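Local coordinates for beta-galactosidase (Bacteroides thetaiotaomicron, PDB 5MUJ), which binds side chain B of the plant pectin rhamnogalacturonan II and probably acts as an arabinofuranosidase in its breakdown by a gut bacterium, at residues A[236-244]-A[260-271]; A[280-288]-A[301-312]. One frame throughout, in Å; residues are numbered along the deposited sequence.

Contact 1 of 2, residues A[236-244]-A[260-271]; sequences DLKGERVGI and PVFAHEADGTIT. With 8PK (4-O-[(1R)-1-hydroxyethyl]-2-O-methyl-alpha-L-fucopyranose), chain B; GAL (beta-D-galactopyranose), chain C.
V242 O takes two backbone N-H groups at once, from V261 and F262: a classic beta bulge. It sits where the chain leaves one four-stranded antiparallel sheet for the next, two neighbouring blades of what appears to be a five-bladed beta-propeller. V242 N returns a bond to F262 O, and this end is tightly packed. P260, entered through a cis peptide, puts its CB 3.4 Å from V242 O, while I244 CD1 meets V261 CG1 at 4.0 Å, the two side chains crossing nearly at right angles. Midway, E240 bridges to I270: E240 N bonds to T269 O and T271 N to E240 O. The side chains of E240 and I270 run side by side in the same direction, with E240 OE2 3.6 Å from I270 CD1, both residues lining the glycan pocket.

The solvent side is looser. L237 CD2 reaches D267 CB only at 4.2 Å, beside the type II turn from A266 to T269. From the buried strand R241 extends past A263 CB and grips exposed E265 side-on, NE to OE2 at 2.9 Å and NH2 to OE1 at 3.0 Å. The guanidinium and carboxylate planes are 20° apart, nearly coplanar, and the NE bond is nearly straight at 173°. NH2 also donates to L237 O and NH1 to G230 O, which should fix the guanidinium's rotation.

At the pocket end, K238 bends at chi3 and chi4 (both 68°), bringing NZ 2.9 Å from O2 of the methylated fucose; NZ also donates to a water at 2.6 Å, which in turn donates to G268 O.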
loop_
_atom_site.group_PDB
_atom_site.type_symbol
_atom_site.label_atom_id
_atom_site.label_comp_id
_atom_site.label_asym_id
_atom_site.label_seq_id
_atom_site.Cartn_x
_atom_site.Cartn_y
_atom_site.Cartn_z
ATOM N N ASP A 236 13.786 -20.331 -10.510
ATOM C CA ASP A 236 13.517 -20.748 -9.131
ATOM C C ASP A 236 13.824 -19.674 -8.081
ATOM O O ASP A 236 13.919 -19.982 -6.897
ATOM C CB ASP A 236 14.199 -22.080 -8.790
ATOM C CG ASP A 236 13.809 -23.196 -9.749
ATOM O OD1 ASP A 236 12.627 -23.265 -10.154
ATOM O OD2 ASP A 236 14.694 -23.996 -10.114
ATOM N N LEU A 237 13.909 -18.415 -8.516
ATOM C CA LEU A 237 14.133 -17.294 -7.615
ATOM C C LEU A 237 12.829 -16.914 -6.919
ATOM O O LEU A 237 11.807 -16.661 -7.574
ATOM C CB LEU A 237 14.642 -16.071 -8.388
ATOM C CG LEU A 237 16.026 -16.199 -9.034
ATOM C CD1 LEU A 237 16.343 -14.918 -9.785
ATOM C CD2 LEU A 237 17.122 -16.526 -8.019
ATOM N N LYS A 238 12.897 -16.885 -5.591
ATOM C CA LYS A 238 11.816 -16.374 -4.764
ATOM C C LYS A 238 11.836 -14.844 -4.758
ATOM O O LYS A 238 12.907 -14.214 -4.738
ATOM C CB LYS A 238 11.935 -16.925 -3.336
ATOM C CG LYS A 238 10.691 -16.700 -2.480
ATOM C CD LYS A 238 10.941 -16.654 -0.966
ATOM C CE LYS A 238 11.747 -15.442 -0.490
ATOM N NZ LYS A 238 11.015 -14.142 -0.627
ATOM N N GLY A 239 10.635 -14.264 -4.797
ATOM C CA GLY A 239 10.456 -12.803 -4.582
ATOM C C GLY A 239 8.993 -12.413 -4.457
ATOM O O GLY A 239 8.121 -13.263 -4.394
ATOM N N GLU A 240 8.746 -11.088 -4.413
ATOM C CA GLU A 240 7.384 -10.496 -4.460
ATOM C C GLU A 240 7.225 -9.646 -5.693
ATOM O O GLU A 240 8.105 -8.854 -6.038
ATOM C CB GLU A 240 7.074 -9.558 -3.268
ATOM C CG GLU A 240 7.134 -10.283 -1.957
ATOM C CD GLU A 240 6.614 -9.476 -0.785
ATOM O OE1 GLU A 240 5.845 -8.509 -0.973
ATOM O OE2 GLU A 240 7.012 -9.805 0.336
ATOM N N ARG A 241 6.119 -9.844 -6.353
ATOM C CA ARG A 241 5.864 -9.314 -7.650
ATOM C C ARG A 241 4.428 -8.775 -7.683
ATOM O O ARG A 241 3.585 -9.148 -6.844
ATOM C CB ARG A 241 6.029 -10.428 -8.700
ATOM C CG ARG A 241 7.438 -10.970 -8.792
ATOM C CD ARG A 241 7.471 -12.251 -9.652
ATOM N NE ARG A 241 8.803 -12.826 -9.627
ATOM C CZ ARG A 241 9.249 -13.717 -8.731
ATOM N NH1 ARG A 241 8.493 -14.108 -7.707
ATOM N NH2 ARG A 241 10.477 -14.214 -8.840
ATOM N N VAL A 242 4.123 -8.014 -8.726
ATOM C CA VAL A 242 2.842 -7.321 -8.853
ATOM C C VAL A 242 2.026 -7.903 -10.004
ATOM O O VAL A 242 2.534 -8.038 -11.138
ATOM C CB VAL A 242 3.053 -5.815 -9.057
ATOM C CG1 VAL A 242 1.754 -5.147 -9.422
ATOM C CG2 VAL A 242 3.639 -5.186 -7.803
ATOM N N GLY A 243 0.761 -8.192 -9.719
ATOM C CA GLY A 243 -0.166 -8.670 -10.731
ATOM C C GLY A 243 -1.538 -8.096 -10.587
ATOM O O GLY A 243 -1.808 -7.357 -9.666
ATOM N N ILE A 244 -2.406 -8.461 -11.519
ATOM C CA ILE A 244 -3.740 -7.928 -11.687
ATOM C C ILE A 244 -4.809 -9.012 -11.545
ATOM O O ILE A 244 -4.638 -10.191 -12.022
ATOM C CB ILE A 244 -3.849 -7.269 -13.081
ATOM C CG1 ILE A 244 -2.984 -5.992 -13.171
ATOM C CG2 ILE A 244 -5.283 -6.987 -13.463
ATOM C CD1 ILE A 244 -2.911 -5.402 -14.563
ATOM N N PRO A 260 2.802 -12.253 -13.779
ATOM C CA PRO A 260 2.800 -10.896 -13.147
ATOM C C PRO A 260 3.081 -9.798 -14.174
ATOM O O PRO A 260 3.739 -10.046 -15.174
ATOM C CB PRO A 260 3.921 -10.996 -12.092
ATOM C CG PRO A 260 4.797 -12.139 -12.529
ATOM C CD PRO A 260 3.975 -13.071 -13.392
ATOM N N VAL A 261 2.583 -8.581 -13.947
ATOM C CA VAL A 261 2.778 -7.489 -14.897
ATOM C C VAL A 261 3.963 -6.558 -14.538
ATOM O O VAL A 261 4.326 -5.701 -15.335
ATOM C CB VAL A 261 1.516 -6.616 -15.032
ATOM C CG1 VAL A 261 0.350 -7.453 -15.517
ATOM C CG2 VAL A 261 1.186 -5.860 -13.731
ATOM N N PHE A 262 4.528 -6.718 -13.346
ATOM C CA PHE A 262 5.648 -5.886 -12.947
ATOM C C PHE A 262 6.456 -6.567 -11.876
ATOM O O PHE A 262 5.921 -6.935 -10.854
ATOM C CB PHE A 262 5.144 -4.548 -12.419
ATOM C CG PHE A 262 6.218 -3.521 -12.256
ATOM C CD1 PHE A 262 7.058 -3.155 -13.307
ATOM C CD2 PHE A 262 6.343 -2.869 -11.052
ATOM C CE1 PHE A 262 8.039 -2.188 -13.141
ATOM C CE2 PHE A 262 7.317 -1.918 -10.872
ATOM C CZ PHE A 262 8.173 -1.568 -11.908
ATOM N N ALA A 263 7.749 -6.746 -12.145
ATOM C CA ALA A 263 8.625 -7.459 -11.264
ATOM C C ALA A 263 10.050 -7.011 -11.516
ATOM O O ALA A 263 10.363 -6.511 -12.592
ATOM C CB ALA A 263 8.526 -8.952 -11.519
ATOM N N HIS A 264 10.904 -7.246 -10.522
ATOM C CA HIS A 264 12.352 -7.106 -10.658
ATOM C C HIS A 264 13.031 -8.396 -10.222
ATOM O O HIS A 264 12.975 -8.775 -9.063
ATOM C CB HIS A 264 12.804 -5.921 -9.815
ATOM C CG HIS A 264 12.202 -4.638 -10.263
ATOM N ND1 HIS A 264 11.075 -4.099 -9.673
ATOM C CD2 HIS A 264 12.567 -3.778 -11.245
ATOM C CE1 HIS A 264 10.774 -2.964 -10.281
ATOM N NE2 HIS A 264 11.667 -2.744 -11.231
ATOM N N GLU A 265 13.660 -9.097 -11.159
ATOM C CA GLU A 265 14.142 -10.423 -10.860
ATOM C C GLU A 265 15.543 -10.476 -10.276
ATOM O O GLU A 265 16.547 -10.452 -11.009
ATOM C CB GLU A 265 14.097 -11.292 -12.113
ATOM C CG GLU A 265 12.725 -11.512 -12.677
ATOM C CD GLU A 265 11.836 -12.325 -11.748
ATOM O OE1 GLU A 265 12.339 -13.091 -10.893
ATOM O OE2 GLU A 265 10.607 -12.158 -11.838
ATOM N N ALA A 266 15.587 -10.596 -8.954
ATOM C CA ALA A 266 16.785 -11.025 -8.239
ATOM C C ALA A 266 16.325 -11.824 -7.003
ATOM O O ALA A 266 15.140 -11.794 -6.626
ATOM C CB ALA A 266 17.632 -9.817 -7.829
ATOM N N ASP A 267 17.276 -12.526 -6.387
ATOM C CA ASP A 267 17.013 -13.377 -5.238
ATOM C C ASP A 267 16.458 -12.600 -4.044
ATOM O O ASP A 267 17.158 -11.772 -3.416
ATOM C CB ASP A 267 18.288 -14.112 -4.819
ATOM C CG ASP A 267 18.055 -15.093 -3.669
ATOM O OD1 ASP A 267 16.883 -15.359 -3.305
ATOM O OD2 ASP A 267 19.054 -15.611 -3.132
ATOM N N GLY A 268 15.198 -12.886 -3.734
ATOM C CA GLY A 268 14.543 -12.326 -2.573
ATOM C C GLY A 268 14.079 -10.891 -2.776
ATOM O O GLY A 268 13.571 -10.299 -1.829
ATOM N N THR A 269 14.195 -10.326 -3.981
ATOM C CA THR A 269 13.816 -8.903 -4.200
ATOM C C THR A 269 12.310 -8.742 -4.131
ATOM O O THR A 269 11.560 -9.598 -4.656
ATOM C CB THR A 269 14.276 -8.383 -5.575
ATOM O OG1 THR A 269 15.692 -8.544 -5.673
ATOM C CG2 THR A 269 13.905 -6.905 -5.796
ATOM N N ILE A 270 11.874 -7.635 -3.518
ATOM C CA ILE A 270 10.474 -7.345 -3.357
ATOM C C ILE A 270 10.144 -6.189 -4.251
ATOM O O ILE A 270 10.850 -5.191 -4.245
ATOM C CB ILE A 270 10.132 -7.006 -1.897
ATOM C CG1 ILE A 270 10.264 -8.256 -1.031
ATOM C CG2 ILE A 270 8.711 -6.507 -1.763
ATOM C CD1 ILE A 270 10.170 -7.991 0.467
ATOM N N THR A 271 9.049 -6.316 -4.973
ATOM C CA THR A 271 8.425 -5.240 -5.709
ATOM C C THR A 271 6.984 -5.256 -5.224
ATOM O O THR A 271 6.295 -6.302 -5.326
ATOM C CB THR A 271 8.459 -5.450 -7.239
ATOM O OG1 THR A 271 9.815 -5.648 -7.683
ATOM C CG2 THR A 271 7.809 -4.262 -7.988
HETATM O O9 8PK B . 6.252 -18.641 4.166
HETATM C C8 8PK B . 5.762 -17.527 3.429
HETATM C C10 8PK B . 4.270 -17.378 3.626
HETATM O O4 8PK B . 6.461 -16.336 3.820
HETATM C C4 8PK B . 7.883 -16.449 3.720
HETATM C C5 8PK B . 8.522 -15.547 4.757
HETATM C C6 8PK B . 8.040 -15.884 6.173
HETATM O O5 8PK B . 8.228 -14.166 4.448
HETATM C C3 8PK B . 8.373 -16.093 2.320
HETATM O O3 8PK B . 7.799 -16.923 1.305
HETATM C C2 8PK B . 8.011 -14.653 2.038
HETATM O O2 8PK B . 8.511 -14.323 0.736
HETATM C C7 8PK B . 7.490 -14.136 -0.255
HETATM C C1 8PK B . 8.595 -13.744 3.122
HETATM C C1 GAL C . 12.226 -13.647 4.052
HETATM C C2 GAL C . 10.942 -12.901 3.725
HETATM C C3 GAL C . 11.253 -11.672 2.901
HETATM C C4 GAL C . 12.322 -10.829 3.598
HETATM C C5 GAL C . 13.545 -11.672 3.983
HETATM C C6 GAL C . 14.575 -10.876 4.778
HETATM O O2 GAL C . 10.019 -13.722 3.020
HETATM O O3 GAL C . 10.034 -10.943 2.692
HETATM O O4 GAL C . 11.780 -10.394 4.851
HETATM O O5 GAL C . 13.176 -12.841 4.743
HETATM O O6 GAL C . 15.748 -11.699 4.909
HETATM O O HOH W 1 11.182 -11.632 -1.134
HETATM O O HOH W 2 10.118 -8.319 -7.731
#

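Contact 2 of 2, residues A[280-288]-A[301-312]; sequences GDVYVMFYF and NTFAASYDLVNW
M285, present as selenomethionine, lays its CE over the centre of the W312 six-membered ring, 3.8 Å from the centroid, while S306 CB covers the opposite face near the rim. This Met-aromatic contact lies on one face of the beta hairpin formed by strands 282-290 and 299-306, the middle pair of a four-stranded antiparallel propeller blade. The bend at M285 chi3 (-74°) turns the methyl onto the indole; SE stays farther above it. M285 CB meets W312 CZ3 at 3.5 Å, and W312 NE1 donates to L309 O from well above the carbonyl plane. Without the indole, as with an alanine at W312, a gap is likely to open between M285 CE and S306 CB, and L309 O would lose its NE1 donor.

Beneath lie three hydrogen-bonded pairs, Y283 with S306, M285 with A304 and Y287 with T302, each joined by two backbone bonds. Next along the same face, L309 CD2 sits over the middle of the Y283 ring, 3.6 Å from its centroid, just 10° off the normal. The other face carries V284, F286, F303 and A305; F286 and F303 pack on helix 31-41, and F303 stacks on W315.

Toward the exposed end, V282 CG2 makes a CH-pi contact over one face of the Y307 ring, and D281 O touches the ring's edge at CD1 (3.4 Å). Beyond the ring, a water donates to D281 OD1 at 2.8 Å and lies 2.9 Å from Y307 OH.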
loop_
_atom_site.group_PDB
_atom_site.type_symbol
_atom_site.label_atom_id
_atom_site.label_comp_id
_atom_site.label_asym_id
_atom_site.label_seq_id
_atom_site.Cartn_x
_atom_site.Cartn_y
_atom_site.Cartn_z
ATOM N N GLY A 280 -3.278 12.535 -16.942
ATOM C CA GLY A 280 -3.535 12.802 -18.341
ATOM C C GLY A 280 -3.938 11.510 -19.005
ATOM O O GLY A 280 -4.889 10.856 -18.568
ATOM N N ASP A 281 -3.196 11.136 -20.046
ATOM C CA ASP A 281 -3.389 9.849 -20.726
ATOM C C ASP A 281 -2.480 8.734 -20.198
ATOM O O ASP A 281 -2.525 7.617 -20.720
ATOM C CB ASP A 281 -3.260 10.001 -22.259
ATOM C CG ASP A 281 -1.888 10.534 -22.719
ATOM O OD1 ASP A 281 -0.990 10.793 -21.885
ATOM O OD2 ASP A 281 -1.716 10.715 -23.945
ATOM N N VAL A 282 -1.668 9.006 -19.178
ATOM C CA VAL A 282 -0.751 8.004 -18.628
ATOM C C VAL A 282 -1.073 7.606 -17.170
ATOM O O VAL A 282 -1.515 8.424 -16.369
ATOM C CB VAL A 282 0.736 8.425 -18.807
ATOM C CG1 VAL A 282 1.164 9.443 -17.762
ATOM C CG2 VAL A 282 1.679 7.208 -18.804
ATOM N N TYR A 283 -0.876 6.323 -16.860
ATOM C CA TYR A 283 -0.964 5.803 -15.496
ATOM C C TYR A 283 0.419 5.814 -14.899
ATOM O O TYR A 283 1.386 5.426 -15.574
ATOM C CB TYR A 283 -1.501 4.355 -15.464
ATOM C CG TYR A 283 -2.910 4.230 -15.970
ATOM C CD1 TYR A 283 -4.003 4.580 -15.160
ATOM C CD2 TYR A 283 -3.169 3.756 -17.254
ATOM C CE1 TYR A 283 -5.298 4.448 -15.623
ATOM C CE2 TYR A 283 -4.458 3.669 -17.726
ATOM C CZ TYR A 283 -5.512 4.013 -16.907
ATOM O OH TYR A 283 -6.789 3.899 -17.392
ATOM N N VAL A 284 0.510 6.272 -13.644
ATOM C CA VAL A 284 1.732 6.258 -12.885
ATOM C C VAL A 284 1.580 5.313 -11.708
ATOM O O VAL A 284 0.644 5.448 -10.920
ATOM C CB VAL A 284 2.054 7.680 -12.375
ATOM C CG1 VAL A 284 3.335 7.670 -11.536
ATOM C CG2 VAL A 284 2.177 8.586 -13.575
HETATM N N MSE A 285 2.480 4.339 -11.598
HETATM C CA MSE A 285 2.485 3.440 -10.490
HETATM C C MSE A 285 3.592 3.862 -9.580
HETATM O O MSE A 285 4.771 3.750 -9.925
HETATM C CB MSE A 285 2.746 1.995 -10.948
HETATM C CG MSE A 285 2.742 1.030 -9.783
HETATM SE SE MSE A 285 3.608 -0.648 -10.260
HETATM C CE MSE A 285 2.173 -1.359 -11.377
ATOM N N PHE A 286 3.196 4.299 -8.388
ATOM C CA PHE A 286 4.123 4.438 -7.277
ATOM C C PHE A 286 4.258 3.047 -6.677
ATOM O O PHE A 286 3.245 2.370 -6.466
ATOM C CB PHE A 286 3.567 5.441 -6.247
ATOM C CG PHE A 286 3.401 6.815 -6.799
ATOM C CD1 PHE A 286 4.513 7.628 -6.955
ATOM C CD2 PHE A 286 2.168 7.270 -7.253
ATOM C CE1 PHE A 286 4.367 8.929 -7.440
ATOM C CE2 PHE A 286 2.036 8.543 -7.772
ATOM C CZ PHE A 286 3.165 9.347 -7.916
ATOM N N TYR A 287 5.492 2.632 -6.424
ATOM C CA TYR A 287 5.753 1.305 -5.832
ATOM C C TYR A 287 6.995 1.352 -4.965
ATOM O O TYR A 287 7.833 2.280 -5.108
ATOM C CB TYR A 287 5.867 0.257 -6.952
ATOM C CG TYR A 287 7.148 0.279 -7.720
ATOM C CD1 TYR A 287 8.231 -0.510 -7.309
ATOM C CD2 TYR A 287 7.289 1.053 -8.871
ATOM C CE1 TYR A 287 9.428 -0.509 -8.034
ATOM C CE2 TYR A 287 8.473 1.054 -9.598
ATOM C CZ TYR A 287 9.532 0.264 -9.164
ATOM O OH TYR A 287 10.699 0.283 -9.882
ATOM N N PHE A 288 7.142 0.373 -4.082
ATOM C CA PHE A 288 8.376 0.180 -3.321
ATOM C C PHE A 288 9.086 -1.073 -3.774
ATOM O O PHE A 288 8.467 -2.051 -4.303
ATOM C CB PHE A 288 8.210 0.115 -1.794
ATOM C CG PHE A 288 7.958 -1.268 -1.186
ATOM C CD1 PHE A 288 6.660 -1.825 -1.149
ATOM C CD2 PHE A 288 8.975 -1.993 -0.564
ATOM C CE1 PHE A 288 6.410 -3.022 -0.547
ATOM C CE2 PHE A 288 8.732 -3.288 -0.015
ATOM C CZ PHE A 288 7.449 -3.767 0.014
ATOM N N ASN A 301 11.279 3.913 -2.461
ATOM C CA ASN A 301 10.177 4.151 -3.387
ATOM C C ASN A 301 10.651 4.769 -4.699
ATOM O O ASN A 301 11.489 5.685 -4.726
ATOM C CB ASN A 301 9.136 5.103 -2.762
ATOM C CG ASN A 301 8.422 4.487 -1.584
ATOM O OD1 ASN A 301 8.285 3.285 -1.469
ATOM N ND2 ASN A 301 7.934 5.333 -0.690
ATOM N N THR A 302 10.073 4.281 -5.797
ATOM C CA THR A 302 10.187 4.905 -7.101
ATOM C C THR A 302 8.868 4.754 -7.881
ATOM O O THR A 302 7.804 4.497 -7.269
ATOM C CB THR A 302 11.468 4.468 -7.849
ATOM O OG1 THR A 302 11.603 5.218 -9.065
ATOM C CG2 THR A 302 11.473 2.985 -8.152
ATOM N N PHE A 303 8.896 4.895 -9.205
ATOM C CA PHE A 303 7.667 4.754 -9.950
ATOM C C PHE A 303 7.923 4.138 -11.304
ATOM O O PHE A 303 9.048 4.126 -11.777
ATOM C CB PHE A 303 6.975 6.099 -10.135
ATOM C CG PHE A 303 7.691 7.008 -11.087
ATOM C CD1 PHE A 303 8.771 7.779 -10.654
ATOM C CD2 PHE A 303 7.323 7.052 -12.420
ATOM C CE1 PHE A 303 9.452 8.627 -11.547
ATOM C CE2 PHE A 303 8.005 7.897 -13.311
ATOM C CZ PHE A 303 9.068 8.683 -12.873
ATOM N N ALA A 304 6.819 3.670 -11.875
ATOM C CA ALA A 304 6.734 3.246 -13.246
ATOM C C ALA A 304 5.555 3.906 -13.934
ATOM O O ALA A 304 4.684 4.482 -13.271
ATOM C CB ALA A 304 6.615 1.710 -13.297
ATOM N N ALA A 305 5.484 3.830 -15.261
ATOM C CA ALA A 305 4.335 4.380 -15.971
ATOM C C ALA A 305 3.905 3.475 -17.137
ATOM O O ALA A 305 4.704 2.659 -17.609
ATOM C CB ALA A 305 4.592 5.830 -16.431
ATOM N N SER A 306 2.644 3.603 -17.534
ATOM C CA SER A 306 2.030 2.719 -18.543
ATOM C C SER A 306 0.839 3.390 -19.200
ATOM O O SER A 306 0.142 4.184 -18.566
ATOM C CB SER A 306 1.571 1.407 -17.897
ATOM O OG SER A 306 0.937 0.624 -18.856
ATOM N N TYR A 307 0.603 3.096 -20.478
ATOM C CA TYR A 307 -0.615 3.584 -21.168
ATOM C C TYR A 307 -1.764 2.567 -21.102
ATOM O O TYR A 307 -2.945 2.950 -21.261
ATOM C CB TYR A 307 -0.336 3.934 -22.630
ATOM C CG TYR A 307 0.575 5.114 -22.783
ATOM C CD1 TYR A 307 0.101 6.410 -22.544
ATOM C CD2 TYR A 307 1.909 4.956 -23.167
ATOM C CE1 TYR A 307 0.934 7.513 -22.674
ATOM C CE2 TYR A 307 2.750 6.052 -23.286
ATOM C CZ TYR A 307 2.257 7.329 -23.043
ATOM O OH TYR A 307 3.069 8.447 -23.163
ATOM N N ASP A 308 -1.414 1.306 -20.823
ATOM C CA ASP A 308 -2.342 0.162 -20.959
ATOM C C ASP A 308 -2.546 -0.730 -19.710
ATOM O O ASP A 308 -3.180 -1.781 -19.804
ATOM C CB ASP A 308 -1.898 -0.697 -22.150
ATOM C CG ASP A 308 -0.576 -1.413 -21.924
ATOM O OD1 ASP A 308 -0.125 -1.568 -20.773
ATOM O OD2 ASP A 308 0.022 -1.841 -22.933
ATOM N N LEU A 309 -2.005 -0.307 -18.569
ATOM C CA LEU A 309 -2.067 -1.017 -17.286
ATOM C C LEU A 309 -1.267 -2.308 -17.183
ATOM O O LEU A 309 -1.135 -2.825 -16.085
ATOM C CB LEU A 309 -3.511 -1.254 -16.817
ATOM C CG LEU A 309 -4.317 0.009 -16.517
ATOM C CD1 LEU A 309 -5.783 -0.349 -16.280
ATOM C CD2 LEU A 309 -3.776 0.720 -15.287
ATOM N N VAL A 310 -0.674 -2.785 -18.286
ATOM C CA VAL A 310 -0.010 -4.091 -18.318
ATOM C C VAL A 310 1.508 -4.008 -18.562
ATOM O O VAL A 310 2.271 -4.723 -17.934
ATOM C CB VAL A 310 -0.678 -4.981 -19.377
ATOM C CG1 VAL A 310 0.167 -6.213 -19.649
ATOM C CG2 VAL A 310 -2.085 -5.359 -18.905
ATOM N N ASN A 311 1.919 -3.155 -19.490
ATOM C CA ASN A 311 3.322 -2.966 -19.819
ATOM C C ASN A 311 3.821 -1.703 -19.138
ATOM O O ASN A 311 3.361 -0.620 -19.453
ATOM C CB ASN A 311 3.481 -2.845 -21.323
ATOM C CG ASN A 311 2.993 -4.065 -22.044
ATOM O OD1 ASN A 311 1.997 -4.018 -22.739
ATOM N ND2 ASN A 311 3.662 -5.173 -21.824
ATOM N N TRP A 312 4.762 -1.872 -18.217
ATOM C CA TRP A 312 5.187 -0.794 -17.318
ATOM C C TRP A 312 6.600 -0.395 -17.649
ATOM O O TRP A 312 7.452 -1.245 -17.764
ATOM C CB TRP A 312 5.059 -1.288 -15.879
ATOM C CG TRP A 312 3.610 -1.370 -15.491
ATOM C CD1 TRP A 312 2.808 -2.472 -15.532
ATOM C CD2 TRP A 312 2.762 -0.273 -15.042
ATOM N NE1 TRP A 312 1.513 -2.134 -15.177
ATOM C CE2 TRP A 312 1.471 -0.809 -14.820
ATOM C CE3 TRP A 312 2.977 1.093 -14.788
ATOM C CZ2 TRP A 312 0.387 -0.024 -14.396
ATOM C CZ3 TRP A 312 1.898 1.892 -14.342
ATOM C CH2 TRP A 312 0.618 1.332 -14.151
HETATM O O HOH W 3 1.815 10.827 -22.206
HETATM O O HOH W 4 -4.285 5.743 -21.067
#

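In the fold
Contact 1 is a partly buried seam between blades, from strand 238-247 to the chain entering strand 270-279; contact 2 is a mostly buried hairpin inside the blade that strand 270-279 begins. Strands 270-279 and 282-290 are neighbours in one sheet, so the two contacts meet directly, F262 against Y287 edge-to-face and I270 CG2 against F288 CZ at 3.5 Å. Their chemistry follows their places. The 236-244/260-271 pair combines a few single bridges with a salt bridge and K238, E240 and I270 in the glycan pocket. The 280-288/301-312 pair relies on regular strand pairing and aromatic faces, with F288 about 4 Å from a bound rhamnose and waters bridging D281 and Y307 at its exposed end.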